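Local coordinates for Peptide/nickel transport system substrate-binding protein (Listeria monocytogenes serotype 1/2a, PDB 5KZT) that binds a peptide between its two lobes, probably as the substrate-binding component of an oligopeptide transport system, at residues A[28-40]-A[102-114]. Sequence-based numbering, arbitrary orientation.
Sequences ADSTKADDQVGLN and RRAVDPNTAATYS
Asp29 OD1 takes three N-H groups at once: Arg103 NH1 at 2.9 Å from across the contact, and the backbone N atoms of Thr31 and Lys32 from its own loop. The bond from Thr31 N closes an Asx turn. Asp29 OD2 receives Arg103 NH2 at 2.8 Å, so the guanidinium grips the carboxylate end-on with two nitrogens, each oxygen using its syn lone pair and the two planes lying only 9° apart. Arg103 gets there on a chain extended as far as NE, whose CG stands anti to the backbone N (chi1 -176°). Beside this salt bridge, Thr31 CG2 packs on Ala104 CA at 3.5 Å and also meets the methyl of Ala111, while Lys32 lays its CE against Thr109 CG2 at 3.8 Å. In this type 2 periplasmic-binding-protein fold, of solute-binding protein family 5, the contact joins the loop leading into helix 36-45 to the end of helix 94-105 and the loop after it, beside the bound peptide. Water 1 links Thr31 O to Tyr113 N, and water 2 joins Lys32 O to Thr112 N. Farther along, Thr112 OG1 donates to Asp34 OD2 at 2.7 Å, on the anti side but 24° out of the carboxylate plane; Gln445 is a second donor to that oxygen. Tyr113 turns its ring edge to Ala33 O, which lies 3.6 Å from CD2, and its OH bonds both Asp428 and the peptide backbone, which also hydrogen-bonds to the backbones of Asp34 and Gln36.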
# COMPACT_ATOMS: atom_id res chain seq x y z
N ALA A 28 7.57 -8.37 -7.20
CA ALA A 28 7.58 -7.46 -8.33
C ALA A 28 6.68 -7.96 -9.45
O ALA A 28 6.85 -7.59 -10.60
CB ALA A 28 9.00 -7.26 -8.84
N ASP A 29 5.70 -8.79 -9.10
CA ASP A 29 4.69 -9.25 -10.05
C ASP A 29 3.59 -8.21 -10.02
O ASP A 29 2.94 -8.05 -8.99
CB ASP A 29 4.19 -10.64 -9.60
CG ASP A 29 3.16 -11.26 -10.57
OD1 ASP A 29 2.26 -10.52 -11.00
OD2 ASP A 29 3.25 -12.49 -10.86
N SER A 30 3.36 -7.49 -11.13
CA SER A 30 2.40 -6.38 -11.12
C SER A 30 0.96 -6.82 -10.78
O SER A 30 0.19 -6.01 -10.28
CB SER A 30 2.41 -5.57 -12.42
OG SER A 30 2.14 -6.37 -13.55
N THR A 31 0.62 -8.08 -11.05
CA THR A 31 -0.69 -8.59 -10.66
C THR A 31 -0.79 -8.89 -9.17
O THR A 31 -1.80 -8.59 -8.54
CB THR A 31 -1.05 -9.85 -11.45
OG1 THR A 31 -0.91 -9.59 -12.85
CG2 THR A 31 -2.48 -10.27 -11.16
N LYS A 32 0.25 -9.51 -8.61
CA LYS A 32 0.20 -10.08 -7.28
C LYS A 32 0.71 -9.14 -6.19
O LYS A 32 0.29 -9.27 -5.03
CB LYS A 32 0.96 -11.41 -7.22
CG LYS A 32 0.42 -12.49 -8.13
CD LYS A 32 1.19 -13.78 -7.94
CE LYS A 32 0.71 -14.82 -8.91
NZ LYS A 32 1.51 -16.06 -8.81
N ALA A 33 1.62 -8.22 -6.54
CA ALA A 33 2.18 -7.27 -5.57
C ALA A 33 1.09 -6.45 -4.90
O ALA A 33 0.17 -5.93 -5.57
CB ALA A 33 3.19 -6.34 -6.24
N ASP A 34 1.18 -6.33 -3.58
CA ASP A 34 0.26 -5.49 -2.82
C ASP A 34 0.93 -4.62 -1.76
O ASP A 34 0.26 -4.06 -0.90
CB ASP A 34 -0.83 -6.35 -2.16
CG ASP A 34 -0.29 -7.33 -1.13
OD1 ASP A 34 0.88 -7.24 -0.67
OD2 ASP A 34 -1.09 -8.23 -0.76
N ASP A 35 2.23 -4.43 -1.88
CA ASP A 35 3.00 -3.70 -0.89
C ASP A 35 3.68 -2.48 -1.48
O ASP A 35 3.93 -2.41 -2.69
CB ASP A 35 4.06 -4.60 -0.30
CG ASP A 35 5.15 -4.88 -1.27
OD1 ASP A 35 4.97 -5.76 -2.15
OD2 ASP A 35 6.18 -4.16 -1.21
N GLN A 36 4.00 -1.52 -0.62
CA GLN A 36 4.49 -0.25 -1.12
C GLN A 36 5.86 -0.35 -1.81
O GLN A 36 6.15 0.43 -2.71
CB GLN A 36 4.52 0.81 -0.02
CG GLN A 36 5.65 0.72 0.97
CD GLN A 36 5.63 1.89 1.97
OE1 GLN A 36 5.62 1.67 3.17
NE2 GLN A 36 5.60 3.13 1.47
N VAL A 37 6.68 -1.32 -1.40
CA VAL A 37 8.04 -1.46 -1.96
C VAL A 37 7.98 -1.99 -3.39
O VAL A 37 8.51 -1.37 -4.32
CB VAL A 37 8.95 -2.35 -1.08
CG1 VAL A 37 10.29 -2.65 -1.75
CG2 VAL A 37 9.17 -1.68 0.26
N GLY A 38 7.30 -3.12 -3.54
CA GLY A 38 7.10 -3.73 -4.83
C GLY A 38 6.26 -2.91 -5.80
O GLY A 38 6.56 -2.87 -6.99
N LEU A 39 5.21 -2.26 -5.32
CA LEU A 39 4.36 -1.44 -6.21
C LEU A 39 5.11 -0.22 -6.71
O LEU A 39 4.89 0.22 -7.84
CB LEU A 39 3.07 -1.02 -5.52
CG LEU A 39 2.12 -2.21 -5.33
CD1 LEU A 39 1.03 -1.81 -4.35
CD2 LEU A 39 1.50 -2.70 -6.61
N ASN A 40 6.00 0.31 -5.89
CA ASN A 40 6.87 1.41 -6.32
C ASN A 40 7.86 0.95 -7.40
O ASN A 40 8.05 1.66 -8.37
CB ASN A 40 7.61 2.00 -5.14
CG ASN A 40 8.36 3.28 -5.50
OD1 ASN A 40 7.75 4.28 -5.89
ND2 ASN A 40 9.68 3.24 -5.38
N ARG A 102 -7.68 -10.54 -16.93
CA ARG A 102 -8.19 -11.89 -16.68
C ARG A 102 -7.30 -12.62 -15.66
O ARG A 102 -7.81 -13.31 -14.78
CB ARG A 102 -8.31 -12.69 -17.97
CG ARG A 102 -9.36 -12.20 -18.96
CD ARG A 102 -9.33 -13.04 -20.22
NE ARG A 102 -10.31 -12.61 -21.21
CZ ARG A 102 -10.47 -13.14 -22.42
NH1 ARG A 102 -9.75 -14.17 -22.82
NH2 ARG A 102 -11.37 -12.63 -23.23
N ARG A 103 -5.98 -12.43 -15.75
CA ARG A 103 -5.04 -13.01 -14.78
C ARG A 103 -5.35 -12.56 -13.36
O ARG A 103 -5.31 -13.37 -12.44
CB ARG A 103 -3.58 -12.66 -15.12
CG ARG A 103 -2.52 -13.29 -14.23
CD ARG A 103 -1.15 -13.20 -14.87
NE ARG A 103 -0.10 -13.87 -14.08
CZ ARG A 103 0.76 -13.25 -13.27
NH1 ARG A 103 0.76 -11.92 -13.11
NH2 ARG A 103 1.66 -13.96 -12.61
N ALA A 104 -5.63 -11.26 -13.20
CA ALA A 104 -5.92 -10.69 -11.89
C ALA A 104 -7.17 -11.25 -11.23
O ALA A 104 -7.17 -11.41 -10.01
CB ALA A 104 -6.03 -9.16 -11.96
N VAL A 105 -8.22 -11.54 -12.01
CA VAL A 105 -9.46 -12.07 -11.43
C VAL A 105 -9.50 -13.60 -11.36
O VAL A 105 -10.31 -14.19 -10.63
CB VAL A 105 -10.74 -11.55 -12.15
CG1 VAL A 105 -10.90 -10.06 -11.93
CG2 VAL A 105 -10.73 -11.85 -13.65
N ASP A 106 -8.61 -14.24 -12.09
CA ASP A 106 -8.56 -15.69 -12.14
C ASP A 106 -8.30 -16.25 -10.73
O ASP A 106 -7.28 -15.94 -10.12
CB ASP A 106 -7.46 -16.14 -13.12
CG ASP A 106 -7.54 -17.60 -13.48
OD1 ASP A 106 -8.06 -18.41 -12.66
OD2 ASP A 106 -7.05 -17.94 -14.59
N PRO A 107 -9.22 -17.08 -10.21
CA PRO A 107 -8.95 -17.68 -8.90
C PRO A 107 -7.61 -18.41 -8.75
O PRO A 107 -6.98 -18.35 -7.68
CB PRO A 107 -10.13 -18.63 -8.70
CG PRO A 107 -11.23 -18.01 -9.47
CD PRO A 107 -10.57 -17.43 -10.69
N ASN A 108 -7.18 -19.09 -9.81
CA ASN A 108 -5.85 -19.74 -9.84
C ASN A 108 -4.71 -18.80 -9.41
O ASN A 108 -3.76 -19.20 -8.74
CB ASN A 108 -5.62 -20.30 -11.26
CG ASN A 108 -4.67 -21.48 -11.31
OD1 ASN A 108 -3.72 -21.48 -12.10
ND2 ASN A 108 -4.93 -22.49 -10.52
N THR A 109 -4.81 -17.53 -9.79
CA THR A 109 -3.79 -16.56 -9.45
C THR A 109 -3.80 -16.16 -7.98
O THR A 109 -2.76 -15.83 -7.44
CB THR A 109 -4.00 -15.28 -10.29
OG1 THR A 109 -4.12 -15.65 -11.67
CG2 THR A 109 -2.84 -14.31 -10.13
N ALA A 110 -4.99 -16.13 -7.37
CA ALA A 110 -5.15 -15.74 -5.97
C ALA A 110 -4.48 -14.40 -5.68
O ALA A 110 -3.74 -14.24 -4.69
CB ALA A 110 -4.59 -16.83 -5.05
N ALA A 111 -4.71 -13.44 -6.57
CA ALA A 111 -4.14 -12.11 -6.44
C ALA A 111 -4.92 -11.37 -5.38
O ALA A 111 -6.15 -11.29 -5.46
CB ALA A 111 -4.24 -11.36 -7.75
N THR A 112 -4.22 -10.81 -4.38
CA THR A 112 -4.92 -10.18 -3.28
C THR A 112 -5.73 -8.97 -3.72
O THR A 112 -6.73 -8.65 -3.07
CB THR A 112 -3.99 -9.76 -2.13
OG1 THR A 112 -2.99 -8.86 -2.63
CG2 THR A 112 -3.34 -10.96 -1.48
N TYR A 113 -5.33 -8.30 -4.81
CA TYR A 113 -6.05 -7.12 -5.30
C TYR A 113 -7.14 -7.47 -6.32
O TYR A 113 -7.71 -6.58 -6.96
CB TYR A 113 -5.07 -6.13 -5.90
CG TYR A 113 -4.52 -5.07 -4.97
CD1 TYR A 113 -5.36 -4.27 -4.21
CD2 TYR A 113 -3.15 -4.82 -4.93
CE1 TYR A 113 -4.86 -3.25 -3.42
CE2 TYR A 113 -2.64 -3.82 -4.13
CZ TYR A 113 -3.50 -3.04 -3.38
OH TYR A 113 -2.98 -2.00 -2.61
N SER A 114 -7.49 -8.74 -6.44
CA SER A 114 -8.55 -9.13 -7.37
C SER A 114 -9.87 -8.38 -7.10
O SER A 114 -10.64 -8.13 -8.02
CB SER A 114 -8.77 -10.63 -7.36
OG SER A 114 -9.30 -11.04 -6.13
O HOH W 1 -2.60 -8.47 -5.85
O HOH W 2 -1.36 -11.37 -4.42